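Local structure of fiber (Human adenovirus 26, 6FJN) at residues T106-P111 and S120-I125; D58-L63 and S155-F160. The protein probably mediates attachment of the virion to host-cell receptors through its C-terminal trimeric knob, the part of the fiber described here. All coordinates share one frame; numbering follows the deposited sequence.

How the contacts relate
Both contacts belong to the knob domain and reach the same four-stranded antiparallel sheet, ordered 58-65, 154-161, 137-144, 123-129. Contact 2 pairs its first two strands, and 120-125 of contact 1 runs into the strand at the other border within this chain. The centres lie about 14 Å apart and the nearest atoms about 6 Å apart, without touching. Along the chain the order is 58-63, 106-111, 120-125, 155-160, so both segments of contact 1 fall between those of contact 2. Their settings differ: contact 2 lies near the centre of the chain and touches no other subunit, whereas contact 1 adjoins a second subunit of the trimer.

Contact 1 (T106-P111 and S120-I125); sequences TAYPKP and SRTKII
Ala107 O is the acceptor at the centre of this contact, gripped by the guanidinium of Arg121. Arg121 NE donates a hydrogen bond to Ala107 O at 2.8 Å (N-H...O 142°), in the carbonyl plane and on a lone pair, although the oxygen stands 29° out of the guanidinium plane. A second, weak bond from Arg121 NH2 to Ala107 O spans 3.3 Å. The Arg121 chain is extended from CG to NE, while Ala107 CA lies over one guanidinium face. The remaining terminal nitrogen, NH1, bonds to Thr25 OG1 and Asp9 O of the second subunit.

Beside this polar grip, Tyr108 and Thr122 meet through carbon: CG2 of Thr122 approaches Tyr108 CB at 4.1 Å, and Tyr108 CD1 lies 3.8 Å from Thr122 CA. Thr122 OG1, between the backbone N and the carbonyl carbon (chi1 67°), hydrogen-bonds Tyr119 O. Ala107 CB sits 3.6 Å above the centre of the Tyr108 ring, whose OH accepts a hydrogen bond from Leu181 N.

A loop is thereby joined to the 3-10 turn at 120-122, which leads into strand 123-129. Tyr108 and Ala107 rest on strand 176-181, and Thr122 shares backbone bonds with Phe144 of strand 137-144. Arg121 O is hydrogen-bonded to Ser175 OG of the second subunit, so Arg121 ties its own chain's loop to the trimer interface.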
ATOM      1  N   THR A 106     -14.154 -15.058   7.054  1.00 13.25           N
ATOM      2  CA  THR A 106     -13.408 -16.265   6.648  1.00 14.02           C
ATOM      3  C   THR A 106     -11.924 -15.986   6.543  1.00 13.32           C
ATOM      4  O   THR A 106     -11.059 -16.718   7.059  1.00 13.91           O
ATOM      5  CB  THR A 106     -13.914 -16.833   5.332  1.00 14.85           C
ATOM      6  OG1 THR A 106     -15.308 -17.082   5.481  1.00 16.73           O
ATOM      7  CG2 THR A 106     -13.200 -18.127   4.961  1.00 15.98           C
ATOM      8  N   ALA A 107     -11.559 -14.860   5.916  1.00 12.58           N
ATOM      9  CA  ALA A 107     -10.149 -14.442   5.846  1.00 12.19           C
ATOM     10  C   ALA A 107      -9.627 -14.147   7.237  1.00 11.25           C
ATOM     11  O   ALA A 107      -8.454 -14.429   7.595  1.00 12.00           O
ATOM     12  CB  ALA A 107     -10.024 -13.194   5.001  1.00 11.85           C
ATOM     13  N   TYR A 108     -10.485 -13.481   8.031  1.00 10.64           N
ATOM     14  CA  TYR A 108     -10.060 -12.930   9.331  1.00 10.49           C
ATOM     15  C   TYR A 108     -11.018 -13.399  10.405  1.00 10.90           C
ATOM     16  O   TYR A 108     -11.918 -12.660  10.841  1.00 10.81           O
ATOM     17  CB  TYR A 108      -9.946 -11.400   9.298  1.00  9.72           C
ATOM     18  CG  TYR A 108      -9.373 -10.844   8.028  1.00  9.29           C
ATOM     19  CD1 TYR A 108      -8.100 -11.124   7.621  1.00  9.43           C
ATOM     20  CD2 TYR A 108     -10.125  -9.997   7.212  1.00  9.50           C
ATOM     21  CE1 TYR A 108      -7.563 -10.581   6.464  1.00  9.18           C
ATOM     22  CE2 TYR A 108      -9.604  -9.446   6.052  1.00  9.56           C
ATOM     23  CZ  TYR A 108      -8.329  -9.731   5.677  1.00  9.06           C
ATOM     24  OH  TYR A 108      -7.841  -9.190   4.505  1.00  9.99           O
ATOM     25  N   PRO A 109     -10.889 -14.652  10.839  1.00 12.40           N
ATOM     26  CA  PRO A 109     -11.838 -15.173  11.804  1.00 13.15           C
ATOM     27  C   PRO A 109     -11.572 -14.607  13.187  1.00 13.09           C
ATOM     28  O   PRO A 109     -10.464 -14.288  13.558  1.00 12.86           O
ATOM     29  CB  PRO A 109     -11.609 -16.686  11.740  1.00 14.51           C
ATOM     30  CG  PRO A 109     -10.195 -16.812  11.277  1.00 14.91           C
ATOM     31  CD  PRO A 109      -9.916 -15.669  10.395  1.00 13.39           C
ATOM     32  N   LYS A 110     -12.638 -14.546  13.966  1.00 14.49           N
ATOM     33  CA  LYS A 110     -12.513 -14.201  15.357  1.00 16.26           C
ATOM     34  C   LYS A 110     -11.646 -15.228  16.062  1.00 17.24           C
ATOM     35  O   LYS A 110     -11.619 -16.415  15.690  1.00 17.98           O
ATOM     36  CB  LYS A 110     -13.870 -14.229  16.067  1.00 18.38           C
ATOM     37  CG  LYS A 110     -14.913 -13.324  15.441  1.00 20.66           C
ATOM     38  CD  LYS A 110     -14.910 -11.930  15.973  1.00 22.12           C
ATOM     39  CE  LYS A 110     -16.166 -11.727  16.823  1.00 24.27           C
ATOM     40  NZ  LYS A 110     -15.892 -10.632  17.745  1.00 24.79           N
ATOM     41  N   PRO A 111     -10.976 -14.804  17.127  1.00 19.12           N
ATOM     42  CA  PRO A 111     -10.223 -15.800  17.893  1.00 22.04           C
ATOM     43  C   PRO A 111     -11.105 -16.896  18.463  1.00 25.02           C
ATOM     44  O   PRO A 111     -12.283 -16.656  18.800  1.00 25.89           O
ATOM     45  CB  PRO A 111      -9.650 -15.000  19.041  1.00 22.40           C
ATOM     46  CG  PRO A 111      -9.704 -13.591  18.608  1.00 20.69           C
ATOM     47  CD  PRO A 111     -10.925 -13.482  17.765  1.00 19.40           C
ATOM     48  N   SER A 120      -1.544 -15.215  10.837  1.00 10.65           N
ATOM     49  CA  SER A 120      -0.865 -13.924  10.733  1.00  9.64           C
ATOM     50  C   SER A 120      -1.504 -13.003   9.695  1.00  8.56           C
ATOM     51  O   SER A 120      -1.313 -11.813   9.788  1.00  8.12           O
ATOM     52  CB  SER A 120       0.619 -14.125  10.451  1.00  9.87           C
ATOM     53  OG  SER A 120       1.227 -14.913  11.449  1.00 11.29           O
ATOM     54  N   ARG A 121      -2.234 -13.578   8.732  1.00  8.81           N
ATOM     55  CA  ARG A 121      -2.855 -12.736   7.718  1.00  8.71           C
ATOM     56  C   ARG A 121      -3.919 -11.800   8.292  1.00  8.10           C
ATOM     57  O   ARG A 121      -4.304 -10.829   7.634  1.00  8.50           O
ATOM     58  CB  ARG A 121      -3.466 -13.574   6.599  1.00  9.59           C
ATOM     59  CG  ARG A 121      -4.726 -14.346   6.987  1.00 10.30           C
ATOM     60  CD  ARG A 121      -5.205 -15.228   5.855  1.00 11.64           C
ATOM     61  NE  ARG A 121      -6.449 -15.872   6.235  1.00 12.21           N
ATOM     62  CZ  ARG A 121      -7.022 -16.867   5.622  1.00 13.26           C
ATOM     63  NH1 ARG A 121      -6.573 -17.385   4.475  1.00 14.04           N
ATOM     64  NH2 ARG A 121      -8.113 -17.384   6.179  1.00 13.82           N
ATOM     65  N   THR A 122      -4.368 -12.036   9.518  1.00  7.97           N
ATOM     66  CA  THR A 122      -5.288 -11.128  10.219  1.00  7.87           C
ATOM     67  C   THR A 122      -4.669  -9.807  10.602  1.00  7.08           C
ATOM     68  O   THR A 122      -5.421  -8.938  11.068  1.00  7.23           O
ATOM     69  CB  THR A 122      -5.892 -11.801  11.457  1.00  8.71           C
ATOM     70  OG1 THR A 122      -4.882 -12.041  12.425  1.00  9.92           O
ATOM     71  CG2 THR A 122      -6.656 -13.076  11.131  1.00  9.81           C
ATOM     72  N   LYS A 123      -3.366  -9.649  10.411  1.00  6.95           N
ATOM     73  CA  LYS A 123      -2.686  -8.409  10.735  1.00  6.60           C
ATOM     74  C   LYS A 123      -1.913  -7.905   9.525  1.00  6.36           C
ATOM     75  O   LYS A 123      -1.456  -8.667   8.672  1.00  6.60           O
ATOM     76  CB  LYS A 123      -1.746  -8.581  11.923  1.00  7.28           C
ATOM     77  CG  LYS A 123      -2.504  -8.755  13.214  1.00  8.34           C
ATOM     78  CD  LYS A 123      -1.618  -8.995  14.400  1.00  9.63           C
ATOM     79  CE  LYS A 123      -2.367  -9.054  15.714  1.00 10.98           C
ATOM     80  NZ  LYS A 123      -1.454  -9.238  16.880  1.00 13.22           N
ATOM     81  N   ILE A 124      -1.729  -6.584   9.533  1.00  5.97           N
ATOM     82  CA  ILE A 124      -0.780  -5.851   8.701  1.00  6.05           C
ATOM     83  C   ILE A 124       0.194  -5.185   9.645  1.00  5.95           C
ATOM     84  O   ILE A 124      -0.261  -4.528  10.603  1.00  6.56           O
ATOM     85  CB  ILE A 124      -1.464  -4.778   7.840  1.00  6.49           C
ATOM     86  CG1 ILE A 124      -2.504  -5.390   6.936  1.00  7.61           C
ATOM     87  CG2 ILE A 124      -0.441  -3.953   7.099  1.00  6.81           C
ATOM     88  CD1 ILE A 124      -3.491  -4.331   6.483  1.00  9.12           C
ATOM     89  N   ILE A 125       1.509  -5.337   9.442  1.00  5.92           N
ATOM     90  CA  ILE A 125       2.477  -4.653  10.278  1.00  5.85           C
ATOM     91  C   ILE A 125       3.412  -3.899   9.370  1.00  6.03           C
ATOM     92  O   ILE A 125       3.957  -4.481   8.381  1.00  6.27           O
ATOM     93  CB  ILE A 125       3.250  -5.636  11.163  1.00  6.35           C
ATOM     94  CG1 ILE A 125       2.292  -6.252  12.205  1.00  6.77           C
ATOM     95  CG2 ILE A 125       4.399  -4.946  11.892  1.00  6.70           C
ATOM     96  CD1 ILE A 125       2.864  -7.373  13.025  1.00  7.65           C
TER

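Contact 2 (D58-L63 and S155-F160)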
ATOM      1  N   ASP A  58       3.068   2.253  23.326  1.00  9.83           N
ATOM      2  CA  ASP A  58       2.175   1.259  22.749  1.00  9.67           C
ATOM      3  C   ASP A  58       0.794   1.796  22.962  1.00  9.69           C
ATOM      4  O   ASP A  58       0.426   2.045  24.138  1.00 11.71           O
ATOM      5  CB  ASP A  58       2.368  -0.122  23.428  1.00 10.59           C
ATOM      6  CG  ASP A  58       1.543  -1.217  22.753  1.00 10.38           C
ATOM      7  OD1 ASP A  58       1.806  -1.507  21.579  1.00 10.69           O
ATOM      8  OD2 ASP A  58       0.647  -1.778  23.429  1.00 11.86           O
ATOM      9  N   VAL A  59       0.087   2.154  21.850  0.50  8.90           N
ATOM     10  CA  VAL A  59      -1.294   2.775  21.813  0.50  8.69           C
ATOM     11  C   VAL A  59      -2.232   1.998  20.888  0.50  8.17           C
ATOM     12  O   VAL A  59      -1.961   1.928  19.650  0.50  7.55           O
ATOM     13  CB  VAL A  59      -1.326   4.258  21.369  0.50  8.56           C
ATOM     14  CG1 VAL A  59      -2.774   4.763  21.452  0.50  9.04           C
ATOM     15  CG2 VAL A  59      -0.421   5.076  22.282  0.50  9.34           C
ATOM     16  N   LYS A  60      -3.338   1.479  21.446  1.00  8.58           N
ATOM     17  CA  LYS A  60      -4.252   0.720  20.626  1.00  8.88           C
ATOM     18  C   LYS A  60      -5.556   1.485  20.440  1.00  8.32           C
ATOM     19  O   LYS A  60      -6.249   1.843  21.442  1.00  9.38           O
ATOM     20  CB  LYS A  60      -4.533  -0.596  21.338  1.00 10.95           C
ATOM     21  CG  LYS A  60      -5.467  -1.561  20.637  1.00 11.98           C
ATOM     22  CD  LYS A  60      -5.697  -2.805  21.497  1.00 14.05           C
ATOM     23  CE  LYS A  60      -6.639  -3.746  20.780  1.00 15.17           C
ATOM     24  NZ  LYS A  60      -6.636  -4.998  21.534  1.00 17.05           N
ATOM     25  N   ILE A  61      -5.942   1.694  19.216  1.00  7.82           N
ATOM     26  CA  ILE A  61      -7.213   2.335  18.831  1.00  7.98           C
ATOM     27  C   ILE A  61      -8.137   1.263  18.333  1.00  7.52           C
ATOM     28  O   ILE A  61      -7.828   0.561  17.353  1.00  7.75           O
ATOM     29  CB  ILE A  61      -6.963   3.357  17.714  1.00  8.24           C
ATOM     30  CG1 ILE A  61      -5.917   4.400  18.097  1.00  9.13           C
ATOM     31  CG2 ILE A  61      -8.275   4.000  17.257  1.00  8.45           C
ATOM     32  CD1 ILE A  61      -6.199   5.112  19.389  1.00  9.98           C
ATOM     33  N   SER A  62      -9.284   1.088  18.979  1.00  7.84           N
ATOM     34  CA  SER A  62     -10.202   0.018  18.636  1.00  8.13           C
ATOM     35  C   SER A  62     -11.481   0.528  17.983  1.00  7.82           C
ATOM     36  O   SER A  62     -12.176   1.369  18.562  1.00  8.92           O
ATOM     37  CB  SER A  62     -10.647  -0.718  19.873  1.00  9.62           C
ATOM     38  OG  SER A  62      -9.517  -1.355  20.460  1.00 11.04           O
ATOM     39  N   LEU A  63     -11.794   0.009  16.788  1.00  7.50           N
ATOM     40  CA  LEU A  63     -13.097   0.201  16.146  1.00  7.81           C
ATOM     41  C   LEU A  63     -13.819  -1.138  16.224  1.00  7.87           C
ATOM     42  O   LEU A  63     -13.373  -2.128  15.628  1.00  7.96           O
ATOM     43  CB  LEU A  63     -12.976   0.653  14.705  1.00  8.13           C
ATOM     44  CG  LEU A  63     -12.584   2.120  14.472  1.00  9.13           C
ATOM     45  CD1 LEU A  63     -11.251   2.536  15.068  1.00  9.80           C
ATOM     46  CD2 LEU A  63     -12.636   2.434  12.999  1.00  9.71           C
ATOM     47  N   SER A 155     -14.173  -6.166  13.914  1.00  8.16           N
ATOM     48  CA  SER A 155     -13.341  -5.129  14.517  1.00  8.03           C
ATOM     49  C   SER A 155     -12.215  -4.767  13.559  1.00  7.45           C
ATOM     50  O   SER A 155     -11.736  -5.595  12.754  1.00  7.42           O
ATOM     51  CB  SER A 155     -12.751  -5.558  15.849  1.00  8.20           C
ATOM     52  OG  SER A 155     -11.942  -6.719  15.764  1.00  8.32           O
ATOM     53  N   ILE A 156     -11.760  -3.517  13.695  1.00  7.32           N
ATOM     54  CA  ILE A 156     -10.493  -3.066  13.089  1.00  7.31           C
ATOM     55  C   ILE A 156      -9.774  -2.327  14.168  1.00  6.96           C
ATOM     56  O   ILE A 156     -10.333  -1.388  14.764  1.00  7.56           O
ATOM     57  CB  ILE A 156     -10.701  -2.135  11.862  1.00  7.85           C
ATOM     58  CG1 ILE A 156     -11.603  -2.784  10.800  1.00  8.22           C
ATOM     59  CG2 ILE A 156      -9.355  -1.715  11.297  1.00  8.14           C
ATOM     60  CD1 ILE A 156     -12.011  -1.864   9.667  1.00  9.19           C
ATOM     61  N   THR A 157      -8.539  -2.738  14.478  1.00  6.85           N
ATOM     62  CA  THR A 157      -7.759  -2.004  15.469  1.00  6.95           C
ATOM     63  C   THR A 157      -6.463  -1.522  14.847  1.00  6.44           C
ATOM     64  O   THR A 157      -5.891  -2.161  13.937  1.00  6.71           O
ATOM     65  CB  THR A 157      -7.496  -2.830  16.737  1.00  7.51           C
ATOM     66  OG1 THR A 157      -6.628  -3.926  16.435  1.00  7.76           O
ATOM     67  CG2 THR A 157      -8.802  -3.344  17.332  1.00  8.65           C
ATOM     68  N   PHE A 158      -5.994  -0.386  15.337  1.00  6.26           N
ATOM     69  CA  PHE A 158      -4.740   0.238  14.915  1.00  6.27           C
ATOM     70  C   PHE A 158      -3.894   0.396  16.138  1.00  6.21           C
ATOM     71  O   PHE A 158      -4.274   1.168  17.044  1.00  6.94           O
ATOM     72  CB  PHE A 158      -5.008   1.619  14.285  1.00  6.55           C
ATOM     73  CG  PHE A 158      -6.002   1.606  13.172  1.00  6.83           C
ATOM     74  CD1 PHE A 158      -5.622   1.367  11.856  1.00  6.93           C
ATOM     75  CD2 PHE A 158      -7.346   1.844  13.416  1.00  7.80           C
ATOM     76  CE1 PHE A 158      -6.535   1.320  10.822  1.00  7.57           C
ATOM     77  CE2 PHE A 158      -8.261   1.780  12.400  1.00  8.39           C
ATOM     78  CZ  PHE A 158      -7.863   1.519  11.105  1.00  8.07           C
ATOM     79  N   THR A 159      -2.762  -0.308  16.199  1.00  6.28           N
ATOM     80  CA  THR A 159      -1.848  -0.166  17.313  1.00  6.48           C
ATOM     81  C   THR A 159      -0.588   0.488  16.807  1.00  6.08           C
ATOM     82  O   THR A 159      -0.089   0.184  15.700  1.00  6.47           O
ATOM     83  CB  THR A 159      -1.527  -1.546  17.909  1.00  6.89           C
ATOM     84  OG1 THR A 159      -2.739  -2.171  18.356  1.00  7.55           O
ATOM     85  CG2 THR A 159      -0.592  -1.471  19.109  1.00  7.59           C
ATOM     86  N   PHE A 160      -0.044   1.386  17.623  1.00  6.45           N
ATOM     87  CA  PHE A 160       1.197   2.072  17.321  1.00  6.79           C
ATOM     88  C   PHE A 160       2.173   1.731  18.433  1.00  7.00           C
ATOM     89  O   PHE A 160       1.827   1.915  19.636  1.00  7.71           O
ATOM     90  CB  PHE A 160       0.947   3.577  17.239  1.00  7.30           C
ATOM     91  CG  PHE A 160      -0.000   3.953  16.131  1.00  7.34           C
ATOM     92  CD1 PHE A 160      -1.370   3.930  16.351  1.00  7.90           C
ATOM     93  CD2 PHE A 160       0.462   4.204  14.846  1.00  7.73           C
ATOM     94  CE1 PHE A 160      -2.244   4.187  15.339  1.00  8.56           C
ATOM     95  CE2 PHE A 160      -0.428   4.499  13.820  1.00  8.12           C
ATOM     96  CZ  PHE A 160      -1.766   4.466  14.073  1.00  8.35           C
TER
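Val59 and Phe160, Ile61 and Phe158, and Leu63 and Ile156 form three hydrogen-bonded antiparallel pairs, each closed by two backbone bonds. The six N...O distances span only 2.8 to 2.9 Å, from Val59 N to Phe160 O at the short end to Leu63 N to Ile156 O at the long. The short axes approach to 4.5 Å, with N-to-C directions 166° apart, close to antiparallel, and no register shift interrupts the ladder. Thr159 CA also directs its hydrogen at Val59 O across 3.1 Å, so that oxygen receives a C-H contact besides the amide bond from Phe160.

The tightly packed face carries Val59, Ile61, Leu63, Ile156, Phe158 and Phe160, all buried. Leu63 CD1 comes to the edge of the Phe158 ring, near its plane, 4.1 Å from CE2. The Phe158 side chain also touches Leu26 and Val39 of the opposing sheet. Ile61 and Phe160 both reach Leu41 there.

On the other face, with Lys60, Ser62, Thr157 and Thr159, the contact loosens toward solvent at Lys60, which is exposed, while Thr157 beside it stays buried. The extended Lys60 chain passes Thr159 OG1 at 3.6 Å from its CG, and its CE comes within 4.1 Å of Thr157 CG2. Its NZ forms a salt bridge with Glu147. At the partly exposed end, Asp58 OD1 lies 3.4 Å from Thr159 CG2 and is hydrogen-bonded to Thr161.

One apolar and one more polar face on a regular antiparallel pair, with the apolar side turned to strands 22-31 and 34-43 of a second sheet, is the pattern of a beta sandwich, the fold of the adenovirus fiber knob.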